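Local coordinates for protein Hsp70/Hsp90 co-chaperone CNS1 (Saccharomyces cerevisiae, PDB 6HFM) that acts as a co-chaperone that binds the molecular chaperones Hsp90 and Hsp70 and stimulates the ATPase activity of the Hsp70 SSA1, at residues 33-38 with 132-137; 62-67 with 78-83. All coordinates share one frame; numbering follows the deposited sequence.

Both interactions belong to the C-terminal part of Cns1, which contains the wheel domain. Interaction 2 is nested along the chain inside the long loop closed by interaction 1. Their centres lie about 16 Å apart, and both reach the same mixed sheet. Strand 36-37 of interaction 1 and strand 60-68 of interaction 2 both pair antiparallel with strand 47-55. Interaction 1 joins the edge of this sheet, at the residue before strand 36-37, to the parallel pair 20-21 and 134-135. A salt bridge links the two sites, with Arg-36 NH1 2.8 Å from Glu-66 OE2. Interaction 1 brings together distant parts of the chain; interaction 2 is local, setting helix 73-82 against the strand before it.

Interaction 1 (33-38 with 132-137); sequences GKIRLE and VPLFDN
Ile-35, just ahead of strand 36-37 in the mixed sheet of the wheel domain fold, meets Leu-134 of strand 134-135 and Asn-137 in the turn after it. Strand 134-135 forms a small parallel pair with strand 20-21. The apolar contact is small. Ile-35 and Leu-134 approach tip to tip, with Ile-35 CD1 4.1 Å from Leu-134 CD1. The isoleucine is fully extended: CG1 is anti to the backbone N (chi1 178°) and CD1 continues outward. Met-13 of helix 4-15 touches both Ile-35 and Asn-137.

The second group of contacts sets methyls against a polar residue. The side chains of Ile-35 and Asn-137 cross at about a right angle. Ile-35 CG2 lies 4.1 Å from Asn-137 CB, while Ile-35 CD1 sits 3.9 Å from the backbone O of Asn-137. Asp-136 and Asn-137 both have positive phi (56° and 58°), which turns the chain after strand 134-135. Asn-20 OD1 accepts a bond from Asn-137 N. Cut back to an alanine, Ile-35 would lose CD1 and CG2, which would probably open a gap between Leu-134 CD1 and Asn-137.

The polar link is indirect and runs through one water. This water donates to Gly-33 O at 3.0 Å and accepts from Asn-137 ND2 at 3.2 Å.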
ATOM      1  N   GLY A  33       6.203   9.230  10.793  1.00 27.62           N
ATOM      2  CA  GLY A  33       7.067   8.151  10.302  1.00 26.54           C
ATOM      3  C   GLY A  33       6.986   6.872  11.121  1.00 26.90           C
ATOM      4  O   GLY A  33       8.011   6.226  11.373  1.00 27.98           O
ATOM      5  N   LYS A  34       5.770   6.501  11.518  1.00 25.55           N
ATOM      6  CA  LYS A  34       5.549   5.344  12.395  1.00 25.82           C
ATOM      7  C   LYS A  34       5.655   4.023  11.631  1.00 24.70           C
ATOM      8  O   LYS A  34       4.734   3.625  10.928  1.00 29.18           O
ATOM      9  CB  LYS A  34       4.180   5.429  13.072  1.00 28.62           C
ATOM     10  CG  LYS A  34       4.064   6.514  14.132  1.00 32.69           C
ATOM     11  CD  LYS A  34       2.666   6.516  14.736  1.00 37.95           C
ATOM     12  CE  LYS A  34       2.582   7.375  15.988  1.00 43.69           C
ATOM     13  NZ  LYS A  34       1.185   7.448  16.503  1.00 47.89           N
ATOM     14  N   ILE A  35       6.801   3.372  11.762  1.00 23.86           N
ATOM     15  CA  ILE A  35       7.016   2.006  11.271  1.00 22.05           C
ATOM     16  C   ILE A  35       7.843   1.327  12.356  1.00 21.60           C
ATOM     17  O   ILE A  35       8.767   1.937  12.899  1.00 22.67           O
ATOM     18  CB  ILE A  35       7.712   1.971   9.875  1.00 21.22           C
ATOM     19  CG1 ILE A  35       7.957   0.524   9.406  1.00 20.63           C
ATOM     20  CG2 ILE A  35       9.008   2.774   9.868  1.00 21.83           C
ATOM     21  CD1 ILE A  35       8.340   0.404   7.941  1.00 20.35           C
ATOM     22  N   ARG A  36       7.484   0.095  12.715  1.00 20.70           N
ATOM     23  CA  ARG A  36       8.153  -0.585  13.832  1.00 21.46           C
ATOM     24  C   ARG A  36       7.956  -2.094  13.812  1.00 20.36           C
ATOM     25  O   ARG A  36       6.997  -2.595  13.226  1.00 19.18           O
ATOM     26  CB  ARG A  36       7.640  -0.033  15.172  1.00 23.77           C
ATOM     27  CG  ARG A  36       6.217  -0.435  15.530  1.00 26.44           C
ATOM     28  CD  ARG A  36       5.755   0.254  16.807  1.00 31.16           C
ATOM     29  NE  ARG A  36       4.765  -0.552  17.524  1.00 36.16           N
ATOM     30  CZ  ARG A  36       3.490  -0.701  17.164  1.00 38.61           C
ATOM     31  NH1 ARG A  36       3.004  -0.104  16.077  1.00 43.33           N
ATOM     32  NH2 ARG A  36       2.685  -1.463  17.901  1.00 39.60           N
ATOM     33  N   LEU A  37       8.882  -2.792  14.464  1.00 20.26           N
ATOM     34  CA  LEU A  37       8.695  -4.188  14.852  1.00 19.86           C
ATOM     35  C   LEU A  37       7.856  -4.218  16.120  1.00 21.45           C
ATOM     36  O   LEU A  37       8.096  -3.428  17.039  1.00 21.32           O
ATOM     37  CB  LEU A  37      10.046  -4.857  15.117  1.00 20.15           C
ATOM     38  CG  LEU A  37      10.949  -5.036  13.892  1.00 19.67           C
ATOM     39  CD1 LEU A  37      12.391  -5.309  14.309  1.00 20.35           C
ATOM     40  CD2 LEU A  37      10.427  -6.151  13.000  1.00 20.12           C
ATOM     41  N   GLU A  38       6.891  -5.135  16.175  1.00 21.82           N
ATOM     42  CA  GLU A  38       6.005  -5.264  17.341  1.00 24.27           C
ATOM     43  C   GLU A  38       6.812  -5.445  18.626  1.00 23.01           C
ATOM     44  O   GLU A  38       6.506  -4.828  19.645  1.00 24.45           O
ATOM     45  CB  GLU A  38       5.011  -6.409  17.150  1.00 29.34           C
ATOM     46  CG  GLU A  38       3.863  -6.390  18.143  1.00 34.37           C
ATOM     47  CD  GLU A  38       2.693  -7.267  17.732  1.00 40.50           C
ATOM     48  OE1 GLU A  38       1.574  -7.007  18.232  1.00 46.51           O
ATOM     49  OE2 GLU A  38       2.877  -8.214  16.927  1.00 41.10           O
ATOM     50  N   VAL A 132       7.908  -4.474  -5.532  1.00 16.92           N
ATOM     51  CA  VAL A 132       6.794  -3.635  -5.070  1.00 16.30           C
ATOM     52  C   VAL A 132       7.247  -2.898  -3.800  1.00 16.08           C
ATOM     53  O   VAL A 132       7.359  -3.530  -2.740  1.00 17.74           O
ATOM     54  CB  VAL A 132       5.543  -4.492  -4.773  1.00 16.73           C
ATOM     55  CG1 VAL A 132       4.405  -3.649  -4.207  1.00 16.49           C
ATOM     56  CG2 VAL A 132       5.084  -5.212  -6.039  1.00 18.17           C
ATOM     57  N   PRO A 133       7.502  -1.569  -3.889  1.00 15.44           N
ATOM     58  CA  PRO A 133       8.037  -0.854  -2.721  1.00 15.72           C
ATOM     59  C   PRO A 133       7.026  -0.310  -1.714  1.00 14.95           C
ATOM     60  O   PRO A 133       5.842  -0.129  -2.024  1.00 14.98           O
ATOM     61  CB  PRO A 133       8.796   0.339  -3.346  1.00 16.49           C
ATOM     62  CG  PRO A 133       8.776   0.127  -4.812  1.00 18.03           C
ATOM     63  CD  PRO A 133       7.597  -0.733  -5.101  1.00 16.15           C
ATOM     64  N   LEU A 134       7.530  -0.025  -0.514  1.00 14.87           N
ATOM     65  CA  LEU A 134       6.927   0.970   0.360  1.00 14.89           C
ATOM     66  C   LEU A 134       7.218   2.358  -0.216  1.00 14.89           C
ATOM     67  O   LEU A 134       8.236   2.572  -0.890  1.00 15.20           O
ATOM     68  CB  LEU A 134       7.487   0.876   1.784  1.00 14.90           C
ATOM     69  CG  LEU A 134       7.212  -0.396   2.593  1.00 15.70           C
ATOM     70  CD1 LEU A 134       7.911  -0.299   3.941  1.00 16.58           C
ATOM     71  CD2 LEU A 134       5.724  -0.619   2.776  1.00 16.62           C
ATOM     72  N   PHE A 135       6.300   3.289   0.047  1.00 15.13           N
ATOM     73  CA  PHE A 135       6.474   4.696  -0.287  1.00 14.91           C
ATOM     74  C   PHE A 135       6.459   5.476   1.022  1.00 15.34           C
ATOM     75  O   PHE A 135       5.473   5.432   1.754  1.00 15.47           O
ATOM     76  CB  PHE A 135       5.391   5.155  -1.274  1.00 16.12           C
ATOM     77  CG  PHE A 135       5.612   4.640  -2.671  1.00 16.33           C
ATOM     78  CD1 PHE A 135       6.319   5.392  -3.602  1.00 17.55           C
ATOM     79  CD2 PHE A 135       5.170   3.375  -3.040  1.00 16.75           C
ATOM     80  CE1 PHE A 135       6.558   4.903  -4.881  1.00 18.34           C
ATOM     81  CE2 PHE A 135       5.412   2.881  -4.311  1.00 17.17           C
ATOM     82  CZ  PHE A 135       6.108   3.646  -5.233  1.00 17.40           C
ATOM     83  N   ASP A 136       7.578   6.137   1.339  1.00 15.46           N
ATOM     84  CA  ASP A 136       7.731   6.879   2.597  1.00 15.71           C
ATOM     85  C   ASP A 136       7.467   5.977   3.816  1.00 15.94           C
ATOM     86  O   ASP A 136       6.808   6.378   4.775  1.00 17.08           O
ATOM     87  CB  ASP A 136       6.815   8.110   2.579  1.00 16.69           C
ATOM     88  CG  ASP A 136       7.016   8.948   1.334  1.00 18.19           C
ATOM     89  OD1 ASP A 136       8.129   9.499   1.174  1.00 19.30           O
ATOM     90  OD2 ASP A 136       6.074   9.050   0.516  1.00 19.13           O
ATOM     91  N   ASN A 137       7.995   4.753   3.743  1.00 15.63           N
ATOM     92  CA  ASN A 137       7.858   3.735   4.796  1.00 16.46           C
ATOM     93  C   ASN A 137       6.407   3.393   5.136  1.00 15.99           C
ATOM     94  O   ASN A 137       6.079   3.082   6.281  1.00 17.03           O
ATOM     95  CB  ASN A 137       8.672   4.119   6.056  1.00 18.01           C
ATOM     96  CG  ASN A 137      10.132   3.693   5.975  1.00 20.78           C
ATOM     97  OD1 ASN A 137      10.493   2.732   5.284  1.00 22.35           O
ATOM     98  ND2 ASN A 137      10.977   4.401   6.704  1.00 24.74           N
TER
HETATM   99  O   HOH W   1       9.382   6.310   8.761  1.00 41.53           O

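Interaction 2 (62-67 with 78-83); sequences DFVGEV and DLVLEG
Asp-62 and Val-64 both face Val-80, so strand 60-68 of the wheel domain's mixed sheet packs against helix 73-82. This is a strand-to-helix contact at the surface, made by few atoms.

Asp-62 comes first. Its CG lies beside the backbone N (chi1 -68°), and the carboxylate brings OD2 up to the CB of Val-80, the two side chains crossing at a slant. OD2 of Asp-62 is 3.8 Å from Val-80 CB, a van der Waals contact. The polar bonds of OD2 lie outside the two segments. It is hydrogen-bonded to Tyr-55 OH and forms a salt bridge with Arg-87 NH2. The same NH2 also binds Val-80 O, so Arg-87 ties the aspartate to the backbone of Val-80.

Phe-63 points away from the helix; its ring touches Leu-29 and Leu-30. One face of its ring has Gly-65 N 4.0 Å above the plane, offset toward the rim.

At Val-64 the chain faces the helix again. CG1 is anti to the backbone N (chi1 179°) and turns to Leu-79, whose CD2 is a loose 4.7 Å from Val-64 CG1. The other methyl serves Val-80.

Gly-65 forms a corner in the strand. Val-80 also touches Tyr-55 and Ile-143, so the sheet supports it too. The apolar link between strand and helix is Val-64 CG2 against Val-80 CG1, at 4.3 Å.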
ATOM      1  N   ASP A  62      -8.328   6.566   2.127  1.00 22.27           N
ATOM      2  CA  ASP A  62      -8.334   6.253   3.552  1.00 22.42           C
ATOM      3  C   ASP A  62      -6.901   6.179   4.055  1.00 21.46           C
ATOM      4  O   ASP A  62      -5.968   5.937   3.284  1.00 20.82           O
ATOM      5  CB  ASP A  62      -8.996   4.898   3.822  1.00 24.47           C
ATOM      6  CG  ASP A  62     -10.486   4.881   3.551  1.00 26.57           C
ATOM      7  OD1 ASP A  62     -11.140   5.940   3.540  1.00 31.78           O
ATOM      8  OD2 ASP A  62     -11.015   3.766   3.357  1.00 29.46           O
ATOM      9  N   PHE A  63      -6.747   6.384   5.358  1.00 20.96           N
ATOM     10  CA  PHE A  63      -5.479   6.217   6.048  1.00 21.31           C
ATOM     11  C   PHE A  63      -5.670   5.250   7.212  1.00 21.85           C
ATOM     12  O   PHE A  63      -6.562   5.442   8.040  1.00 23.76           O
ATOM     13  CB  PHE A  63      -4.971   7.561   6.563  1.00 22.99           C
ATOM     14  CG  PHE A  63      -3.719   7.458   7.390  1.00 24.82           C
ATOM     15  CD1 PHE A  63      -2.511   7.141   6.792  1.00 25.91           C
ATOM     16  CD2 PHE A  63      -3.752   7.664   8.771  1.00 26.51           C
ATOM     17  CE1 PHE A  63      -1.351   7.036   7.547  1.00 27.18           C
ATOM     18  CE2 PHE A  63      -2.594   7.568   9.528  1.00 27.50           C
ATOM     19  CZ  PHE A  63      -1.394   7.250   8.914  1.00 26.62           C
ATOM     20  N   VAL A  64      -4.834   4.215   7.263  1.00 20.49           N
ATOM     21  CA  VAL A  64      -4.836   3.248   8.358  1.00 21.14           C
ATOM     22  C   VAL A  64      -3.459   3.330   9.007  1.00 20.51           C
ATOM     23  O   VAL A  64      -2.454   3.046   8.362  1.00 21.84           O
ATOM     24  CB  VAL A  64      -5.138   1.824   7.841  1.00 22.57           C
ATOM     25  CG1 VAL A  64      -5.111   0.806   8.974  1.00 22.63           C
ATOM     26  CG2 VAL A  64      -6.499   1.794   7.154  1.00 23.28           C
ATOM     27  N   GLY A  65      -3.419   3.732  10.277  1.00 21.05           N
ATOM     28  CA  GLY A  65      -2.160   4.008  10.960  1.00 21.65           C
ATOM     29  C   GLY A  65      -1.241   2.819  11.149  1.00 21.17           C
ATOM     30  O   GLY A  65      -0.017   2.984  11.112  1.00 22.25           O
ATOM     31  N   GLU A  66      -1.825   1.636  11.362  1.00 22.32           N
ATOM     32  CA  GLU A  66      -1.075   0.398  11.619  1.00 22.99           C
ATOM     33  C   GLU A  66      -1.668  -0.791  10.864  1.00 22.53           C
ATOM     34  O   GLU A  66      -2.832  -1.153  11.066  1.00 25.47           O
ATOM     35  CB  GLU A  66      -1.074   0.082  13.115  1.00 24.77           C
ATOM     36  CG  GLU A  66      -0.318   1.093  13.957  1.00 27.98           C
ATOM     37  CD  GLU A  66      -0.216   0.698  15.419  1.00 33.99           C
ATOM     38  OE1 GLU A  66      -0.954  -0.210  15.865  1.00 39.84           O
ATOM     39  OE2 GLU A  66       0.624   1.295  16.122  1.00 38.37           O
ATOM     40  N   VAL A  67      -0.855  -1.383   9.989  1.00 20.74           N
ATOM     41  CA  VAL A  67      -1.181  -2.619   9.286  1.00 19.55           C
ATOM     42  C   VAL A  67      -0.012  -3.578   9.479  1.00 19.44           C
ATOM     43  O   VAL A  67       1.120  -3.240   9.146  1.00 19.93           O
ATOM     44  CB  VAL A  67      -1.380  -2.371   7.771  1.00 19.73           C
ATOM     45  CG1 VAL A  67      -1.649  -3.675   7.027  1.00 20.11           C
ATOM     46  CG2 VAL A  67      -2.521  -1.383   7.539  1.00 19.53           C
ATOM     47  N   ASP A  78     -11.422  -6.056   3.159  1.00 27.78           N
ATOM     48  CA  ASP A  78     -12.577  -6.312   4.031  1.00 29.79           C
ATOM     49  C   ASP A  78     -12.718  -5.237   5.111  1.00 29.60           C
ATOM     50  O   ASP A  78     -13.819  -4.775   5.369  1.00 31.47           O
ATOM     51  CB  ASP A  78     -12.499  -7.709   4.682  1.00 32.61           C
ATOM     52  CG  ASP A  78     -12.734  -8.855   3.686  1.00 36.06           C
ATOM     53  OD1 ASP A  78     -13.301  -8.623   2.595  1.00 39.40           O
ATOM     54  OD2 ASP A  78     -12.350 -10.006   3.999  1.00 38.49           O
ATOM     55  N   LEU A  79     -11.602  -4.824   5.711  1.00 29.03           N
ATOM     56  CA  LEU A  79     -11.608  -3.784   6.747  1.00 31.79           C
ATOM     57  C   LEU A  79     -12.107  -2.432   6.237  1.00 29.49           C
ATOM     58  O   LEU A  79     -13.019  -1.852   6.815  1.00 31.94           O
ATOM     59  CB  LEU A  79     -10.208  -3.611   7.356  1.00 34.64           C
ATOM     60  CG  LEU A  79     -10.046  -2.589   8.493  1.00 39.33           C
ATOM     61  CD1 LEU A  79     -10.793  -3.032   9.745  1.00 42.43           C
ATOM     62  CD2 LEU A  79      -8.574  -2.363   8.807  1.00 41.47           C
ATOM     63  N   VAL A  80     -11.497  -1.928   5.166  1.00 27.86           N
ATOM     64  CA  VAL A  80     -11.817  -0.582   4.668  1.00 26.96           C
ATOM     65  C   VAL A  80     -13.198  -0.474   4.009  1.00 27.59           C
ATOM     66  O   VAL A  80     -13.780   0.610   3.988  1.00 28.57           O
ATOM     67  CB  VAL A  80     -10.717  -0.002   3.729  1.00 26.92           C
ATOM     68  CG1 VAL A  80      -9.377   0.058   4.454  1.00 28.62           C
ATOM     69  CG2 VAL A  80     -10.596  -0.772   2.411  1.00 26.32           C
ATOM     70  N   LEU A  81     -13.724  -1.590   3.493  1.00 28.18           N
ATOM     71  CA  LEU A  81     -15.061  -1.610   2.880  1.00 30.55           C
ATOM     72  C   LEU A  81     -16.201  -2.100   3.797  1.00 35.22           C
ATOM     73  O   LEU A  81     -17.349  -2.119   3.353  1.00 38.02           O
ATOM     74  CB  LEU A  81     -15.038  -2.456   1.597  1.00 29.75           C
ATOM     75  CG  LEU A  81     -14.045  -2.057   0.501  1.00 30.43           C
ATOM     76  CD1 LEU A  81     -14.215  -2.961  -0.711  1.00 31.48           C
ATOM     77  CD2 LEU A  81     -14.186  -0.598   0.090  1.00 29.98           C
ATOM     78  N   GLU A  82     -15.913  -2.473   5.052  1.00 42.50           N
ATOM     79  CA  GLU A  82     -16.944  -3.073   5.934  1.00 52.86           C
ATOM     80  C   GLU A  82     -17.976  -2.074   6.444  1.00 60.52           C
ATOM     81  O   GLU A  82     -19.170  -2.385   6.486  1.00 64.94           O
ATOM     82  CB  GLU A  82     -16.328  -3.831   7.129  1.00 60.60           C
ATOM     83  CG  GLU A  82     -15.867  -2.985   8.316  1.00 65.97           C
ATOM     84  CD  GLU A  82     -15.097  -3.783   9.359  1.00 72.37           C
ATOM     85  OE1 GLU A  82     -15.206  -5.029   9.383  1.00 75.79           O
ATOM     86  OE2 GLU A  82     -14.384  -3.156  10.171  1.00 77.54           O
ATOM     87  N   GLY A  83     -17.519  -0.886   6.840  1.00 66.53           N
ATOM     88  CA  GLY A  83     -18.405   0.140   7.386  1.00 74.47           C
ATOM     89  C   GLY A  83     -19.332   0.711   6.326  1.00 79.54           C
ATOM     90  O   GLY A  83     -19.154   0.430   5.136  1.00 78.89           O
TER